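Local coordinates for hyaluronidase (PDB 4UFQ), which degrades hyaluronan and belongs to the phage-type HylP family of hyaluronidases, at the interface of chains A and B. Residues are numbered along the deposited sequence; one frame, centred on the assembly and turned at random. Chains: chain A/B, Hyaluronidase.

The interface of chains A and B. Residues chain A 124-127; chain B 110-112, 123-124.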
loop_
_atom_site.group_PDB
_atom_site.type_symbol
_atom_site.label_atom_id
_atom_site.label_comp_id
_atom_site.label_asym_id
_atom_site.label_seq_id
_atom_site.Cartn_x
_atom_site.Cartn_y
_atom_site.Cartn_z
ATOM N N ILE A 124 -6.513 1.880 -3.173
ATOM C CA ILE A 124 -5.841 0.610 -2.911
ATOM C C ILE A 124 -6.912 -0.470 -2.880
ATOM O O ILE A 124 -8.019 -0.242 -2.388
ATOM C CB ILE A 124 -4.991 0.646 -1.605
ATOM C CG1 ILE A 124 -4.187 -0.643 -1.454
ATOM C CG2 ILE A 124 -5.888 0.931 -0.392
ATOM C CD1 ILE A 124 -3.105 -0.563 -0.380
ATOM N N ALA A 125 -6.598 -1.638 -3.436
ATOM C CA ALA A 125 -7.503 -2.778 -3.402
ATOM C C ALA A 125 -6.690 -4.032 -3.177
ATOM O O ALA A 125 -5.855 -4.391 -4.028
ATOM C CB ALA A 125 -8.263 -2.892 -4.700
ATOM N N LEU A 126 -6.924 -4.681 -2.045
ATOM C CA LEU A 126 -6.269 -5.929 -1.681
ATOM C C LEU A 126 -7.280 -7.052 -1.818
ATOM O O LEU A 126 -8.243 -7.113 -1.038
ATOM C CB LEU A 126 -5.665 -5.862 -0.258
ATOM C CG LEU A 126 -4.828 -4.614 0.037
ATOM C CD1 LEU A 126 -4.263 -4.703 1.438
ATOM C CD2 LEU A 126 -3.700 -4.441 -1.012
ATOM N N ARG A 127 -7.085 -7.904 -2.826
ATOM C CA ARG A 127 -8.076 -8.882 -3.254
ATOM C C ARG A 127 -7.488 -10.278 -3.300
ATOM O O ARG A 127 -7.112 -10.793 -4.366
ATOM C CB ARG A 127 -8.659 -8.477 -4.618
ATOM C CG ARG A 127 -9.563 -7.264 -4.530
ATOM C CD ARG A 127 -10.023 -6.701 -5.883
ATOM N NE ARG A 127 -11.076 -5.707 -5.632
ATOM C CZ ARG A 127 -11.735 -5.021 -6.559
ATOM N NH1 ARG A 127 -11.469 -5.201 -7.842
ATOM N NH2 ARG A 127 -12.667 -4.142 -6.195
ATOM N N ILE B 110 -3.073 1.287 -6.163
ATOM C CA ILE B 110 -2.377 0.038 -5.878
ATOM C C ILE B 110 -3.371 -1.123 -5.912
ATOM O O ILE B 110 -4.394 -1.084 -5.211
ATOM C CB ILE B 110 -1.727 0.103 -4.481
ATOM C CG1 ILE B 110 -0.680 1.225 -4.442
ATOM C CG2 ILE B 110 -1.100 -1.254 -4.095
ATOM C CD1 ILE B 110 -0.182 1.569 -3.046
ATOM N N TYR B 111 -3.061 -2.151 -6.704
ATOM C CA TYR B 111 -3.930 -3.311 -6.872
ATOM C C TYR B 111 -3.127 -4.549 -6.549
ATOM O O TYR B 111 -2.045 -4.732 -7.101
ATOM C CB TYR B 111 -4.424 -3.382 -8.317
ATOM C CG TYR B 111 -5.568 -4.354 -8.548
ATOM C CD1 TYR B 111 -5.338 -5.696 -8.837
ATOM C CD2 TYR B 111 -6.880 -3.916 -8.469
ATOM C CE1 TYR B 111 -6.405 -6.574 -9.037
ATOM C CE2 TYR B 111 -7.941 -4.778 -8.663
ATOM C CZ TYR B 111 -7.704 -6.101 -8.943
ATOM O OH TYR B 111 -8.784 -6.937 -9.136
ATOM N N VAL B 112 -3.614 -5.374 -5.628
ATOM C CA VAL B 112 -2.912 -6.583 -5.215
ATOM C C VAL B 112 -3.854 -7.762 -5.288
ATOM O O VAL B 112 -4.958 -7.710 -4.728
ATOM C CB VAL B 112 -2.387 -6.466 -3.770
ATOM C CG1 VAL B 112 -1.553 -7.691 -3.392
ATOM C CG2 VAL B 112 -1.575 -5.199 -3.590
ATOM N N LEU B 123 -1.101 -9.462 3.143
ATOM C CA LEU B 123 -1.322 -8.675 1.943
ATOM C C LEU B 123 -0.569 -7.345 2.030
ATOM O O LEU B 123 0.025 -6.887 1.041
ATOM C CB LEU B 123 -2.825 -8.445 1.731
ATOM C CG LEU B 123 -3.660 -9.726 1.809
ATOM C CD1 LEU B 123 -5.124 -9.403 1.444
ATOM C CD2 LEU B 123 -3.095 -10.801 0.909
ATOM N N ILE B 124 -0.572 -6.736 3.211
ATOM C CA ILE B 124 0.232 -5.548 3.482
ATOM C C ILE B 124 0.642 -5.605 4.946
ATOM O O ILE B 124 -0.137 -6.034 5.800
ATOM C CB ILE B 124 -0.517 -4.229 3.122
ATOM C CG1 ILE B 124 0.412 -3.028 3.274
ATOM C CG2 ILE B 124 -1.798 -4.097 3.958
ATOM C CD1 ILE B 124 -0.140 -1.749 2.651
#
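With CG lying anti to the carbonyl carbon (chi1 -48°), A:Leu126 turns its two methyls toward chain B, while B:Tyr111, its CG anti to the backbone N (chi1 -167°), swings its ring out to A:Arg127 on the other face of the strand pair. The leucine forks: CD2 lies alongside B:Val112, 3.4 Å from its CG2, a tight fit, whereas CD1 meets CG2 of B:Ile124 at 3.6 Å, the two side chains crossing at about a right angle. B:Leu123 slides past in the opposite direction, its CD1 reaching CB of A:Leu126. Two residues back on the same face, the side chains of A:Ile124 and B:Ile110 lie side by side, pointing the same way. On the opposite face, the extended side chain of A:Arg127 lays CD 3.9 Å from CZ of the tyrosine ring. The guanidinium of A:Arg127 stands nearly perpendicular to that ring (83°) and offers NH1, edge-on and in plane, to the phenol OH of B:Tyr111 in a weak 3.4 Å hydrogen bond. Replacing B:Tyr111 by an alanine would probably strip the arginine's aliphatic stretch of its aromatic neighbour and leave NH1 without the phenol oxygen. Between these two faces, backbone hydrogen bonds from A:Ala125 N to B:Ile110 O, B:Val112 N to A:Ala125 O and A:Arg127 N to B:Val112 O, each 2.9 Å, pair strands A 124-127 and B 110-113 in parallel. The patch thus joins neighbouring subunits through shared sheet and apolar packing, and probably helps hold together the intertwined trimer typical of HylP enzymes.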